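Side-chain contacts in beta-ketoacyl-[acyl-carrier-protein] synthase III (Pseudomonas aeruginosa, PDB 2X3E), which probably starts bacterial fatty acid synthesis by condensing acetyl-CoA with malonyl-ACP to give 3-oxobutanoyl-ACP, working as a homodimer: residues A63-A68 and L98-A103; A176-D181 and V237-S242; D228-V233 and D262-P267. The protein carries 1 engineered substitution. All coordinates share one frame; numbering follows the deposited sequence. Where two conformers were deposited one is given.

Contact 1: A63-A68 and L98-A103; sequences AALASA and LGLVGA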
# COMPACT_ATOMS: atom_id res chain seq x y z
N ALA A 63 7.16 16.48 12.90
CA ALA A 63 8.13 16.30 13.99
C ALA A 63 9.34 15.49 13.52
O ALA A 63 10.48 15.80 13.90
CB ALA A 63 7.47 15.62 15.20
N ALA A 64 9.10 14.48 12.69
CA ALA A 64 10.18 13.64 12.15
C ALA A 64 11.12 14.44 11.25
O ALA A 64 12.33 14.21 11.27
CB ALA A 64 9.60 12.45 11.41
N LEU A 65 10.57 15.36 10.46
CA LEU A 65 11.37 16.21 9.57
C LEU A 65 12.25 17.16 10.38
O LEU A 65 13.41 17.39 10.02
CB LEU A 65 10.47 17.01 8.62
CG LEU A 65 9.78 16.22 7.51
CD1 LEU A 65 8.71 17.07 6.87
CD2 LEU A 65 10.79 15.73 6.47
N ALA A 66 11.69 17.73 11.45
CA ALA A 66 12.45 18.57 12.37
C ALA A 66 13.59 17.79 12.99
O ALA A 66 14.71 18.28 13.05
CB ALA A 66 11.53 19.14 13.46
N SER A 67 13.30 16.57 13.45
CA SER A 67 14.32 15.67 14.02
C SER A 67 15.48 15.40 13.04
O SER A 67 16.65 15.43 13.42
CB SER A 67 13.66 14.34 14.43
OG SER A 67 14.62 13.37 14.83
N ALA A 68 15.14 15.14 11.77
CA ALA A 68 16.15 14.86 10.74
C ALA A 68 16.91 16.11 10.26
O ALA A 68 17.95 16.00 9.60
CB ALA A 68 15.49 14.18 9.56
N LEU A 98 2.35 18.65 4.39
CA LEU A 98 3.72 18.85 4.89
C LEU A 98 4.52 19.83 4.04
O LEU A 98 5.71 20.06 4.31
CB LEU A 98 4.47 17.53 4.91
CG LEU A 98 4.02 16.52 5.96
CD1 LEU A 98 4.63 15.17 5.65
CD2 LEU A 98 4.42 16.99 7.36
N GLY A 99 3.89 20.40 3.01
CA GLY A 99 4.57 21.26 2.05
C GLY A 99 5.33 20.48 0.99
O GLY A 99 6.20 21.03 0.32
N LEU A 100 5.00 19.19 0.84
CA LEU A 100 5.75 18.29 -0.04
C LEU A 100 4.93 17.81 -1.25
O LEU A 100 5.06 16.67 -1.69
CB LEU A 100 6.28 17.09 0.75
CG LEU A 100 7.06 17.41 2.02
CD1 LEU A 100 7.49 16.13 2.70
CD2 LEU A 100 8.27 18.31 1.73
N VAL A 101 4.10 18.70 -1.78
CA VAL A 101 3.45 18.46 -3.07
C VAL A 101 4.50 18.06 -4.10
O VAL A 101 5.58 18.62 -4.12
CB VAL A 101 2.72 19.72 -3.57
CG1 VAL A 101 3.71 20.88 -3.74
CG2 VAL A 101 2.01 19.44 -4.89
N GLY A 102 4.17 17.08 -4.94
CA GLY A 102 5.11 16.55 -5.92
C GLY A 102 5.78 15.26 -5.50
O GLY A 102 6.26 14.51 -6.35
N ALA A 103 5.82 14.99 -4.20
CA ALA A 103 6.47 13.79 -3.69
C ALA A 103 5.75 12.53 -4.14
O ALA A 103 4.52 12.51 -4.29
CB ALA A 103 6.55 13.83 -2.16

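Contact 2: A176-D181 and V237-S242; sequences ALLAFD and VGWQAS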
# COMPACT_ATOMS: atom_id res chain seq x y z
N ALA A 176 21.64 2.38 9.14
CA ALA A 176 21.40 1.65 7.90
C ALA A 176 20.60 0.38 8.19
O ALA A 176 20.89 -0.34 9.15
CB ALA A 176 22.71 1.30 7.21
N LEU A 177 19.60 0.12 7.37
CA LEU A 177 18.79 -1.08 7.51
C LEU A 177 19.62 -2.25 6.99
O LEU A 177 19.98 -2.27 5.82
CB LEU A 177 17.48 -0.95 6.73
CG LEU A 177 16.62 0.28 7.03
CD1 LEU A 177 15.36 0.25 6.17
CD2 LEU A 177 16.28 0.40 8.50
N LEU A 178 19.93 -3.21 7.87
CA LEU A 178 20.95 -4.23 7.59
C LEU A 178 20.47 -5.55 6.97
O LEU A 178 21.16 -6.14 6.13
CB LEU A 178 21.71 -4.56 8.89
CG LEU A 178 22.53 -3.42 9.48
CD1 LEU A 178 23.17 -3.87 10.79
CD2 LEU A 178 23.59 -2.96 8.48
N ALA A 179 19.32 -6.02 7.42
CA ALA A 179 18.76 -7.28 6.95
C ALA A 179 17.27 -7.29 7.23
O ALA A 179 16.84 -6.70 8.22
CB ALA A 179 19.43 -8.44 7.67
N PHE A 180 16.50 -7.94 6.36
CA PHE A 180 15.06 -8.07 6.53
C PHE A 180 14.64 -9.53 6.58
O PHE A 180 15.28 -10.41 6.00
CB PHE A 180 14.30 -7.42 5.38
CG PHE A 180 14.22 -5.93 5.45
CD1 PHE A 180 13.14 -5.31 6.03
CD2 PHE A 180 15.22 -5.15 4.89
CE1 PHE A 180 13.05 -3.93 6.07
CE2 PHE A 180 15.13 -3.76 4.93
CZ PHE A 180 14.05 -3.16 5.52
N ASP A 181 13.55 -9.78 7.31
CA ASP A 181 12.76 -11.00 7.19
C ASP A 181 11.33 -10.54 6.94
O ASP A 181 10.82 -9.72 7.69
CB ASP A 181 12.80 -11.82 8.48
CG ASP A 181 11.93 -13.07 8.39
OD1 ASP A 181 12.26 -13.96 7.58
OD2 ASP A 181 10.93 -13.15 9.12
N VAL A 237 22.34 -11.44 10.09
CA VAL A 237 23.28 -10.36 10.35
C VAL A 237 24.46 -10.83 11.20
O VAL A 237 25.44 -10.10 11.39
CB VAL A 237 22.56 -9.14 10.98
CG1 VAL A 237 22.34 -9.36 12.47
CG2 VAL A 237 23.34 -7.86 10.70
N GLY A 238 24.38 -12.06 11.71
CA GLY A 238 25.47 -12.66 12.48
C GLY A 238 25.53 -12.18 13.92
O GLY A 238 26.61 -12.04 14.48
N TRP A 239 24.36 -11.94 14.51
CA TRP A 239 24.26 -11.62 15.93
C TRP A 239 23.68 -12.80 16.69
O TRP A 239 22.84 -13.52 16.17
CB TRP A 239 23.35 -10.41 16.17
CG TRP A 239 23.81 -9.14 15.58
CD1 TRP A 239 25.06 -8.83 15.14
CD2 TRP A 239 23.02 -7.96 15.38
NE1 TRP A 239 25.10 -7.55 14.66
CE2 TRP A 239 23.86 -6.99 14.80
CE3 TRP A 239 21.68 -7.64 15.64
CZ2 TRP A 239 23.40 -5.71 14.47
CZ3 TRP A 239 21.22 -6.38 15.31
CH2 TRP A 239 22.08 -5.42 14.73
N GLN A 240 24.14 -12.98 17.93
CA GLN A 240 23.47 -13.87 18.87
C GLN A 240 22.40 -13.05 19.57
O GLN A 240 22.44 -11.82 19.53
CB GLN A 240 24.46 -14.41 19.90
CG GLN A 240 25.58 -15.27 19.32
CD GLN A 240 26.55 -15.74 20.39
OE1 GLN A 240 26.17 -15.97 21.54
NE2 GLN A 240 27.82 -15.89 20.02
N ALA A 241 21.45 -13.72 20.22
CA ALA A 241 20.42 -13.01 20.97
C ALA A 241 21.05 -12.07 22.00
O ALA A 241 20.60 -10.94 22.17
CB ALA A 241 19.46 -13.98 21.65
N SER A 242 22.11 -12.53 22.67
CA SER A 242 22.82 -11.73 23.67
C SER A 242 23.47 -10.45 23.11
O SER A 242 23.75 -9.53 23.88
CB SER A 242 23.89 -12.57 24.39
OG SER A 242 24.88 -13.03 23.49

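Contact 3: D228-V233 and D262-P267; sequences DSVRRV and DQLDLP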
# COMPACT_ATOMS: atom_id res chain seq x y z
N ASP A 228 10.57 -16.22 16.12
CA ASP A 228 11.24 -16.93 15.02
C ASP A 228 11.76 -15.95 13.95
O ASP A 228 12.85 -16.13 13.41
CB ASP A 228 10.30 -17.95 14.37
CG ASP A 228 9.92 -19.10 15.30
OD1 ASP A 228 10.71 -19.44 16.21
OD2 ASP A 228 8.83 -19.68 15.11
N SER A 229 10.98 -14.90 13.67
CA SER A 229 11.37 -13.89 12.68
C SER A 229 12.62 -13.14 13.14
O SER A 229 13.56 -12.93 12.35
CB SER A 229 10.22 -12.91 12.41
OG SER A 229 10.61 -11.94 11.44
N VAL A 230 12.66 -12.78 14.42
CA VAL A 230 13.84 -12.16 15.01
C VAL A 230 15.04 -13.10 14.84
O VAL A 230 16.09 -12.68 14.38
CB VAL A 230 13.65 -11.82 16.51
CG1 VAL A 230 14.96 -11.31 17.13
CG2 VAL A 230 12.55 -10.78 16.68
N ARG A 231 14.87 -14.37 15.20
CA ARG A 231 15.97 -15.33 15.09
C ARG A 231 16.53 -15.40 13.67
O ARG A 231 17.74 -15.46 13.50
CB ARG A 231 15.56 -16.74 15.53
CG ARG A 231 16.66 -17.79 15.35
CD ARG A 231 17.92 -17.43 16.14
NE ARG A 231 17.69 -17.58 17.57
CZ ARG A 231 18.53 -17.20 18.54
NH1 ARG A 231 19.68 -16.61 18.25
NH2 ARG A 231 18.20 -17.41 19.81
N ARG A 232 15.66 -15.40 12.68
CA ARG A 232 16.10 -15.44 11.28
C ARG A 232 16.96 -14.23 10.90
O ARG A 232 17.99 -14.38 10.24
CB ARG A 232 14.90 -15.58 10.34
CG ARG A 232 14.24 -16.94 10.48
CD ARG A 232 13.30 -17.23 9.35
NE ARG A 232 12.11 -16.38 9.34
CZ ARG A 232 11.03 -16.57 10.09
NH1 ARG A 232 10.94 -17.57 10.96
NH2 ARG A 232 10.01 -15.72 9.97
N VAL A 233 16.54 -13.05 11.33
CA VAL A 233 17.30 -11.84 11.02
C VAL A 233 18.62 -11.78 11.85
O VAL A 233 19.64 -11.30 11.35
CB VAL A 233 16.40 -10.58 11.14
CG1 VAL A 233 16.31 -10.09 12.58
CG2 VAL A 233 16.89 -9.47 10.22
N ASP A 262 11.43 -14.27 26.27
CA ASP A 262 11.57 -15.62 26.83
C ASP A 262 12.02 -16.61 25.76
O ASP A 262 12.97 -17.36 25.97
CB ASP A 262 10.25 -16.07 27.46
CG ASP A 262 10.29 -17.49 27.99
OD1 ASP A 262 11.27 -17.86 28.67
OD2 ASP A 262 9.34 -18.25 27.72
N GLN A 263 11.35 -16.62 24.61
CA GLN A 263 11.70 -17.55 23.53
C GLN A 263 13.13 -17.38 23.04
O GLN A 263 13.79 -18.36 22.67
CB GLN A 263 10.75 -17.42 22.34
CG GLN A 263 9.35 -17.93 22.59
CD GLN A 263 9.29 -19.42 22.86
OE1 GLN A 263 9.95 -20.22 22.18
NE2 GLN A 263 8.48 -19.82 23.84
N LEU A 264 13.60 -16.13 23.04
CA LEU A 264 14.95 -15.79 22.58
C LEU A 264 16.00 -15.87 23.68
O LEU A 264 17.17 -15.63 23.42
CB LEU A 264 14.97 -14.37 21.99
CG LEU A 264 14.13 -14.08 20.74
CD1 LEU A 264 13.90 -12.59 20.58
CD2 LEU A 264 14.80 -14.65 19.50
N ASP A 265 15.59 -16.20 24.91
CA ASP A 265 16.48 -16.15 26.08
C ASP A 265 17.14 -14.77 26.16
O ASP A 265 18.33 -14.66 26.47
CB ASP A 265 17.54 -17.26 26.03
CG ASP A 265 16.99 -18.62 26.41
OD1 ASP A 265 16.21 -18.70 27.37
OD2 ASP A 265 17.37 -19.62 25.75
N LEU A 266 16.35 -13.73 25.89
CA LEU A 266 16.79 -12.34 25.93
C LEU A 266 16.22 -11.69 27.19
O LEU A 266 15.06 -11.92 27.52
CB LEU A 266 16.25 -11.60 24.70
CG LEU A 266 16.73 -10.17 24.49
CD1 LEU A 266 18.14 -10.17 23.90
CD2 LEU A 266 15.78 -9.41 23.58
N PRO A 267 17.02 -10.87 27.89
CA PRO A 267 16.48 -10.17 29.05
C PRO A 267 15.29 -9.29 28.69
O PRO A 267 15.37 -8.50 27.73
CB PRO A 267 17.66 -9.33 29.55
CG PRO A 267 18.86 -10.04 29.05
CD PRO A 267 18.47 -10.65 27.74
O HOH W 1 15.84 -19.05 21.13

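Contact 1: A63-A68 and L98-A103
Leu65 projects from helix 53-68 toward the turn that follows helix 91-97, where Leu98 and Leu100 receive it. Its CB is still 6.2 Å from Leu98 CD2, and CG too stays short of the segment. With chi2 at 167°, CD1 continues the line away from the helix and makes every contact with residues 98-103: it meets Leu98 CD2 at 4.3 Å and Leu100 CD1 at 4.4 Å. The two partners are set at roughly a right angle around this one methyl, which therefore fills the corner between them. CD2, the other branch, stands back from Leu100 CD1. The contact is purely apolar and rather light, with methyls just meeting. Gly99, with positive phi in the Schellman motif that ends helix 91-97, stands between the two leucines, both of which point toward Leu65. From Leu100 a type II turn reaches Ala103 and leads into strand 104-109, an outermost strand, within this chain, of a sheet of the thiolase-like fold; Ala103 O accepts a hydrogen bond from Ser184 OG of the second subunit. Leu135 of strand 133-140 lies against both Leu65 and Leu98, so the contact wedges helix 53-68 and the helix-to-strand turn together over that sheet.

Contact 2: A176-D181 and V237-S242
Leu178, near the start of strand 177-184, reaches over to Val237, the last residue of helix 215-237, and to Trp239 in the loop after it. Just ahead of it, Leu177 is hydrogen-bonded through its backbone to Ala6, tying this end of the strand to strand 5-14 of the other sheet. At Leu178 the chain has a psi of -39°, unusual for a strand, and both Leu178 and Ala179 bond to the single residue Ala320, an arrangement consistent with a classic beta bulge. The leucine side chain leaves extended, chi2 177°, which carries CD1 well out from the strand. Its CB and CD1 both lie against Val237 CG2, at 4.1 Å and 4.0 Å from it. Val237 was modelled in two conformers, so this half of the contact holds for one of them and is the less certain. CD1 also meets Trp239 CZ2 at 4.1 Å, on the benzo part of the indole, the leucine running at about a right angle to the tryptophan side chain. Val237 CG1 of the same conformer, just before the loop, lies 3.3 Å above the Trp239 indole plane, toward its rim. Ala179 comes next and is looser, its CB 4.6 Å from Val237 CB. Phe180 packs on helix 114-127 and on Leu130 of the second subunit, while Asp181 forms a salt bridge with Arg236. Trp239 in turn rests on Leu234 and on Ala320 of strand 315-322. The small apolar cluster thus sits at the surface where the end of helix 215-237 meets strand 177-184, which pairs with strand 315-322.

Contact 3: D228-V233 and D262-P267
Gln263 O, near the end of helix 254-264, is joined to Arg231 NH2 by one water. The water donates to the carbonyl at 2.7 Å and accepts from NH2 at 3.2 Å, lying in the guanidinium plane at its edge. Arg231 leaves its helix with CG anti to the backbone N and then bends twice (chi2 59°, chi3 70°), which folds the chain round to the neighbouring helix. Its NH2 stays 4.2 Å from Leu264 O, tilted from the guanidinium plane and too far for a direct bond. Beneath this polar bridge, Leu264 drives both methyls at Val230: CD1 is 3.8 Å and CD2 4.1 Å from Val230 CG1, the two side chains crossing at about a right angle. Leu247 of strand 246-249 touches both residues from the sheet below. Val230 itself is about 10 Å, between side chains, from His250, a predicted active-site residue. Helix 254-264 closes in a Schellman motif at Asp265. The contact thus sets buried aliphatic packing beside a single water bridge, and the arginine charge would probably interact favourably with the carbonyl end of helix 254-264, to which that water links it.

Contacts 1 and 3 are largely buried, whereas contact 2 lies at the surface. Contact 1 packs against the five-stranded sheet, beside strand 133-140, and lies on the other side of the chain's centre from contact 3, their centres about 35 Å apart. Contacts 2 and 3 share helix 215-237; contact 2 includes strand 177-184, whereas contact 3 packs on strands of the same sheet. They touch: Asp181 OD2 of contact 2 makes a salt bridge to Arg232 NH2 of contact 3 at 2.9 Å and a probable hydrogen bond to Ser229 OG. In chemistry, contact 1 uses aliphatic methyls alone, contact 2 adds an indole, and contact 3 combines aliphatic packing with a water-bridged arginine.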